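Local coordinates for benzoylformate Decarboxylase (Polynucleobacter necessarius, PDB 4K9Q), which binds thiamine diphosphate and magnesium and probably decarboxylates benzoylformate, at residues Y204-R210 with A234-F239; I367-E372 with T391-F395. All blocks are in the same frame, centred on the assembly; numbering follows the deposited sequence.

In the fold
Both contacts are buried, and neither lies at the surface of the subunit, yet they belong to different domains and share no helix or strand. Contact 1 lies in the central domain, where two loop-rich segments at the ends of neighbouring parallel strands meet; salt bridges, water and one proline do much of the work. Contact 2 is a parallel strand pair at the edge of the sheet of the C-terminal thiamine diphosphate-binding domain, held chiefly by backbone hydrogen bonds and apolar side chains. The two meet directly: 234-239 lies along the edge strand, E235 O is probably hydrogen-bonded to T394 N, and the R236 side chain packs against the Y393 ring. The cofactor is nearer contact 2.

Contact 1. Residues Y204-R210 with A234-F239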
loop_
_atom_site.group_PDB
_atom_site.type_symbol
_atom_site.label_atom_id
_atom_site.label_comp_id
_atom_site.label_asym_id
_atom_site.label_seq_id
_atom_site.Cartn_x
_atom_site.Cartn_y
_atom_site.Cartn_z
ATOM N N TYR A 204 0.834 -31.582 -16.010
ATOM C CA TYR A 204 -0.438 -30.854 -16.113
ATOM C C TYR A 204 -0.840 -30.253 -14.765
ATOM O O TYR A 204 -0.720 -30.905 -13.724
ATOM C CB TYR A 204 -1.562 -31.790 -16.570
ATOM C CG TYR A 204 -1.599 -32.133 -18.043
ATOM C CD1 TYR A 204 -0.607 -31.705 -18.917
ATOM C CD2 TYR A 204 -2.643 -32.894 -18.557
ATOM C CE1 TYR A 204 -0.659 -32.027 -20.277
ATOM C CE2 TYR A 204 -2.704 -33.218 -19.905
ATOM C CZ TYR A 204 -1.713 -32.785 -20.757
ATOM O OH TYR A 204 -1.793 -33.115 -22.090
ATOM N N GLY A 205 -1.317 -29.015 -14.793
ATOM C CA GLY A 205 -1.819 -28.357 -13.603
ATOM C C GLY A 205 -3.282 -27.985 -13.718
ATOM O O GLY A 205 -3.944 -28.242 -14.734
ATOM N N SER A 206 -3.791 -27.339 -12.675
ATOM C CA SER A 206 -5.231 -27.179 -12.522
ATOM C C SER A 206 -5.928 -26.135 -13.394
ATOM O O SER A 206 -7.149 -26.059 -13.366
ATOM C CB SER A 206 -5.575 -26.974 -11.051
ATOM O OG SER A 206 -5.142 -28.116 -10.324
ATOM N N ASP A 207 -5.180 -25.356 -14.177
ATOM C CA ASP A 207 -5.826 -24.483 -15.165
ATOM C C ASP A 207 -6.678 -25.348 -16.092
ATOM O O ASP A 207 -7.725 -24.917 -16.588
ATOM C CB ASP A 207 -4.808 -23.714 -16.025
ATOM C CG ASP A 207 -4.050 -22.636 -15.257
ATOM O OD1 ASP A 207 -4.319 -22.412 -14.049
ATOM O OD2 ASP A 207 -3.168 -22.000 -15.897
ATOM N N ILE A 208 -6.224 -26.580 -16.317
ATOM C CA ILE A 208 -6.936 -27.516 -17.177
ATOM C C ILE A 208 -8.314 -27.846 -16.591
ATOM O O ILE A 208 -9.299 -27.985 -17.320
ATOM C CB ILE A 208 -6.089 -28.791 -17.421
ATOM C CG1 ILE A 208 -4.901 -28.460 -18.336
ATOM C CG2 ILE A 208 -6.941 -29.931 -18.010
ATOM C CD1 ILE A 208 -3.836 -29.537 -18.322
ATOM N N ALA A 209 -8.388 -27.942 -15.268
ATOM C CA ALA A 209 -9.652 -28.228 -14.607
ATOM C C ALA A 209 -10.593 -27.034 -14.751
ATOM O O ALA A 209 -11.726 -27.190 -15.204
ATOM C CB ALA A 209 -9.425 -28.565 -13.137
ATOM N N ARG A 210 -10.108 -25.851 -14.376
ATOM C CA ARG A 210 -10.927 -24.641 -14.402
ATOM C C ARG A 210 -11.432 -24.333 -15.811
ATOM O O ARG A 210 -12.597 -23.958 -15.988
ATOM C CB ARG A 210 -10.154 -23.437 -13.834
ATOM C CG ARG A 210 -10.092 -23.390 -12.304
ATOM C CD ARG A 210 -9.235 -22.217 -11.825
ATOM N NE ARG A 210 -7.813 -22.408 -12.091
ATOM C CZ ARG A 210 -6.982 -23.056 -11.272
ATOM N NH1 ARG A 210 -7.434 -23.558 -10.124
ATOM N NH2 ARG A 210 -5.700 -23.187 -11.593
ATOM N N ALA A 234 -1.364 -29.803 -7.091
ATOM C CA ALA A 234 -2.444 -29.477 -8.011
ATOM C C ALA A 234 -3.769 -29.580 -7.261
ATOM O O ALA A 234 -4.176 -30.661 -6.836
ATOM C CB ALA A 234 -2.427 -30.404 -9.220
ATOM N N GLU A 235 -4.430 -28.436 -7.122
ATOM C CA GLU A 235 -5.629 -28.295 -6.312
ATOM C C GLU A 235 -6.825 -29.056 -6.883
ATOM O O GLU A 235 -7.751 -29.422 -6.142
ATOM C CB GLU A 235 -5.976 -26.807 -6.175
ATOM C CG GLU A 235 -6.250 -26.095 -7.513
ATOM C CD GLU A 235 -5.033 -25.417 -8.107
ATOM O OE1 GLU A 235 -3.890 -25.909 -7.943
ATOM O OE2 GLU A 235 -5.219 -24.377 -8.768
ATOM N N ARG A 236 -6.811 -29.275 -8.199
ATOM C CA ARG A 236 -7.895 -29.966 -8.890
ATOM C C ARG A 236 -7.330 -30.866 -9.976
ATOM O O ARG A 236 -6.418 -30.476 -10.708
ATOM C CB ARG A 236 -8.873 -28.964 -9.491
ATOM C CG ARG A 236 -9.646 -28.208 -8.436
ATOM C CD ARG A 236 -10.448 -27.107 -9.030
ATOM N NE ARG A 236 -11.473 -27.622 -9.929
ATOM C CZ ARG A 236 -12.350 -26.846 -10.546
ATOM N NH1 ARG A 236 -12.307 -25.538 -10.341
ATOM N NH2 ARG A 236 -13.259 -27.375 -11.360
ATOM N N THR A 237 -7.874 -32.075 -10.056
ATOM C CA THR A 237 -7.357 -33.117 -10.932
ATOM C C THR A 237 -7.256 -32.640 -12.384
ATOM O O THR A 237 -8.246 -32.210 -12.966
ATOM C CB THR A 237 -8.282 -34.349 -10.874
ATOM O OG1 THR A 237 -8.503 -34.713 -9.503
ATOM C CG2 THR A 237 -7.660 -35.514 -11.624
ATOM N N PRO A 238 -6.049 -32.703 -12.976
ATOM C CA PRO A 238 -5.953 -32.242 -14.362
ATOM C C PRO A 238 -5.973 -33.353 -15.424
ATOM O O PRO A 238 -6.033 -33.035 -16.609
ATOM C CB PRO A 238 -4.593 -31.537 -14.387
ATOM C CG PRO A 238 -3.781 -32.293 -13.401
ATOM C CD PRO A 238 -4.735 -32.761 -12.317
ATOM N N PHE A 239 -5.916 -34.615 -15.018
ATOM C CA PHE A 239 -5.807 -35.715 -15.976
ATOM C C PHE A 239 -6.367 -37.001 -15.338
ATOM O O PHE A 239 -6.197 -37.229 -14.135
ATOM C CB PHE A 239 -4.330 -35.885 -16.359
ATOM C CG PHE A 239 -4.087 -36.787 -17.548
ATOM C CD1 PHE A 239 -3.709 -38.109 -17.369
ATOM C CD2 PHE A 239 -4.193 -36.295 -18.840
ATOM C CE1 PHE A 239 -3.464 -38.942 -18.460
ATOM C CE2 PHE A 239 -3.946 -37.119 -19.937
ATOM C CZ PHE A 239 -3.581 -38.445 -19.744
HETATM O O HOH W 1 -2.068 -26.447 -10.269
HETATM O O HOH W 2 -10.133 -23.786 -8.805
#
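P238 sits against the backbone of Y204 and G205, where strand 201-204 ends, its CB 3.7 Å from Y204 CB and its CG facing the Y204 carbonyl oxygen. Beside it the Y204 and F239 rings meet obliquely, planes 74° apart, with Y204 CE2 3.6 Å from F239 CD2. I208 bridges Y204 and P238: its CD1 lies over one face of the Y204 ring, near the rim, while CG2 rests on P238 O. Further along, the A209 methyl packs on R236 CB at 3.7 Å and reaches over one face of the R236 guanidinium, whose NH2 is salt-bridged to D390. In the Rossmann-like central domain, 234-239 follows strand 228-230, the parallel neighbour of 201-204. S206 OG donates to R236 O at 2.7 Å, in the carbonyl plane and on a lone pair. Water 1 links S206 N to E235 OE1. At the polar edge, a bend at chi3 (-71°) lays the R210 guanidinium over S206 O, in a salt-bridge network with D207 and E235. NH1 donates to E235 OE2 at 2.7 Å, on its anti side and 20° out of the carboxylate plane, with a weak second bond from NH2; D207 OD1 offers NH2 its anti lone pair at 2.9 Å, in the guanidinium plane. A leucine replacing R210 would probably break this link, leaving E235 OE2 without its cation, D207 to K89 and E235 to R276.

Contact 2. Residues I367-E372 with T391-F395; sequences IVLVEE and TFYTF
L369 lays its CD2 methyl obliquely against the F392 ring, 4.0 Å from CD1, and E371 CB meets the same ring at its edge, near CE1. On the other face of the sheet V368 CG1 leans on Y393 CD1 at 3.9 Å, while V370 sits beside the Y393 backbone. Between these layers the two strands run parallel, L369 pairing with F392 and V370 with Y393. L369 N donates to T391 O at 2.7 Å, and Y393 N to L369 O at 2.9 Å, nearly along the C=O axis. The ladder then weakens: E371 N to Y393 O is a long 3.4 Å. T394 takes over with its side chain: OG1, anti to the backbone nitrogen (chi1 -171°), donates to E371 O at 2.6 Å. Water 4 donates to that hydroxyl and to E371 OE2; E371 OE1 accepts from C373 N. Beyond, E372 crosses F395 at about a right angle, though its carboxylate, held by the backbone nitrogens of D403 and G401, is nearly parallel to the ring (12°), with OE1 3.6 Å from CE1. These C-terminal ends reach the thiamine diphosphate site, E372 near S431 and F395 near G398. The pair forms a beta-alpha-beta unit with helix 377-383, which packs on E371 and F392. Helix 403-417 lies against V370 and Y393; strand 423-428 flanks 368-372 on its other side, and 392-393 is an outermost strand of this chain's sheet.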
loop_
_atom_site.group_PDB
_atom_site.type_symbol
_atom_site.label_atom_id
_atom_site.label_comp_id
_atom_site.label_asym_id
_atom_site.label_seq_id
_atom_site.Cartn_x
_atom_site.Cartn_y
_atom_site.Cartn_z
ATOM N N ILE A 367 -19.244 -39.107 -6.887
ATOM C CA ILE A 367 -19.117 -38.299 -5.680
ATOM C C ILE A 367 -18.260 -37.081 -6.002
ATOM O O ILE A 367 -17.611 -37.025 -7.050
ATOM C CB ILE A 367 -18.448 -39.079 -4.508
ATOM C CG1 ILE A 367 -16.999 -39.447 -4.844
ATOM C CG2 ILE A 367 -19.246 -40.320 -4.155
ATOM C CD1 ILE A 367 -16.225 -39.998 -3.649
ATOM N N VAL A 368 -18.298 -36.091 -5.120
ATOM C CA VAL A 368 -17.300 -35.026 -5.125
ATOM C C VAL A 368 -16.380 -35.348 -3.959
ATOM O O VAL A 368 -16.855 -35.717 -2.888
ATOM C CB VAL A 368 -17.948 -33.650 -4.938
ATOM C CG1 VAL A 368 -16.879 -32.579 -4.732
ATOM C CG2 VAL A 368 -18.824 -33.305 -6.151
ATOM N N LEU A 369 -15.068 -35.260 -4.176
ATOM C CA LEU A 369 -14.098 -35.582 -3.134
ATOM C C LEU A 369 -13.300 -34.331 -2.793
ATOM O O LEU A 369 -12.731 -33.698 -3.680
ATOM C CB LEU A 369 -13.141 -36.683 -3.604
ATOM C CG LEU A 369 -12.141 -37.120 -2.528
ATOM C CD1 LEU A 369 -12.858 -37.835 -1.416
ATOM C CD2 LEU A 369 -11.062 -38.025 -3.126
ATOM N N VAL A 370 -13.272 -33.980 -1.511
ATOM C CA VAL A 370 -12.525 -32.820 -1.021
ATOM C C VAL A 370 -11.532 -33.308 0.028
ATOM O O VAL A 370 -11.822 -34.254 0.754
ATOM C CB VAL A 370 -13.494 -31.810 -0.389
ATOM C CG1 VAL A 370 -12.741 -30.606 0.182
ATOM C CG2 VAL A 370 -14.522 -31.348 -1.432
ATOM N N GLU A 371 -10.351 -32.704 0.099
ATOM C CA GLU A 371 -9.351 -33.179 1.053
ATOM C C GLU A 371 -8.599 -32.045 1.750
ATOM O O GLU A 371 -8.161 -31.081 1.117
ATOM C CB GLU A 371 -8.375 -34.158 0.379
ATOM C CG GLU A 371 -7.113 -34.494 1.182
ATOM C CD GLU A 371 -6.018 -33.444 1.036
ATOM O OE1 GLU A 371 -5.454 -33.035 2.073
ATOM O OE2 GLU A 371 -5.708 -33.012 -0.111
ATOM N N GLU A 372 -8.471 -32.172 3.064
ATOM C CA GLU A 372 -7.617 -31.306 3.870
ATOM C C GLU A 372 -7.164 -32.134 5.064
ATOM O O GLU A 372 -7.594 -31.914 6.193
ATOM C CB GLU A 372 -8.361 -30.046 4.321
ATOM C CG GLU A 372 -7.458 -28.971 4.937
ATOM C CD GLU A 372 -8.201 -27.683 5.228
ATOM O OE1 GLU A 372 -8.593 -26.969 4.273
ATOM O OE2 GLU A 372 -8.405 -27.382 6.416
ATOM N N THR A 391 -14.495 -33.335 -9.966
ATOM C CA THR A 391 -14.740 -34.352 -8.965
ATOM C C THR A 391 -13.886 -34.122 -7.713
ATOM O O THR A 391 -14.410 -34.156 -6.592
ATOM C CB THR A 391 -14.521 -35.756 -9.581
ATOM O OG1 THR A 391 -15.542 -35.977 -10.563
ATOM C CG2 THR A 391 -14.576 -36.864 -8.528
ATOM N N PHE A 392 -12.592 -33.859 -7.901
ATOM C CA PHE A 392 -11.686 -33.628 -6.768
ATOM C C PHE A 392 -11.339 -32.157 -6.588
ATOM O O PHE A 392 -10.986 -31.463 -7.557
ATOM C CB PHE A 392 -10.393 -34.433 -6.910
ATOM C CG PHE A 392 -9.378 -34.125 -5.844
ATOM C CD1 PHE A 392 -9.495 -34.688 -4.581
ATOM C CD2 PHE A 392 -8.321 -33.258 -6.095
ATOM C CE1 PHE A 392 -8.563 -34.391 -3.580
ATOM C CE2 PHE A 392 -7.393 -32.960 -5.105
ATOM C CZ PHE A 392 -7.515 -33.532 -3.848
ATOM N N TYR A 393 -11.414 -31.690 -5.344
ATOM C CA TYR A 393 -11.089 -30.302 -5.032
ATOM C C TYR A 393 -10.317 -30.193 -3.726
ATOM O O TYR A 393 -10.679 -30.828 -2.721
ATOM C CB TYR A 393 -12.367 -29.482 -4.860
ATOM C CG TYR A 393 -13.275 -29.391 -6.059
ATOM C CD1 TYR A 393 -14.124 -30.444 -6.395
ATOM C CD2 TYR A 393 -13.306 -28.241 -6.840
ATOM C CE1 TYR A 393 -14.976 -30.348 -7.493
ATOM C CE2 TYR A 393 -14.149 -28.136 -7.933
ATOM C CZ TYR A 393 -14.978 -29.194 -8.252
ATOM O OH TYR A 393 -15.823 -29.104 -9.337
ATOM N N THR A 394 -9.285 -29.356 -3.724
ATOM C CA THR A 394 -8.637 -28.943 -2.481
ATOM C C THR A 394 -8.149 -27.502 -2.696
ATOM O O THR A 394 -8.386 -26.905 -3.760
ATOM C CB THR A 394 -7.495 -29.910 -2.063
ATOM O OG1 THR A 394 -7.032 -29.595 -0.739
ATOM C CG2 THR A 394 -6.329 -29.846 -3.042
ATOM N N PHE A 395 -7.496 -26.933 -1.692
ATOM C CA PHE A 395 -6.973 -25.565 -1.818
ATOM C C PHE A 395 -5.706 -25.457 -2.682
ATOM O O PHE A 395 -4.939 -26.417 -2.813
ATOM C CB PHE A 395 -6.790 -24.913 -0.430
ATOM C CG PHE A 395 -5.994 -25.745 0.569
ATOM C CD1 PHE A 395 -6.081 -25.464 1.928
ATOM C CD2 PHE A 395 -5.143 -26.755 0.156
ATOM C CE1 PHE A 395 -5.361 -26.199 2.864
ATOM C CE2 PHE A 395 -4.416 -27.510 1.082
ATOM C CZ PHE A 395 -4.522 -27.226 2.442
HETATM O O HOH W 3 -18.020 -37.543 -9.838
HETATM O O HOH W 4 -4.478 -30.725 -0.175
#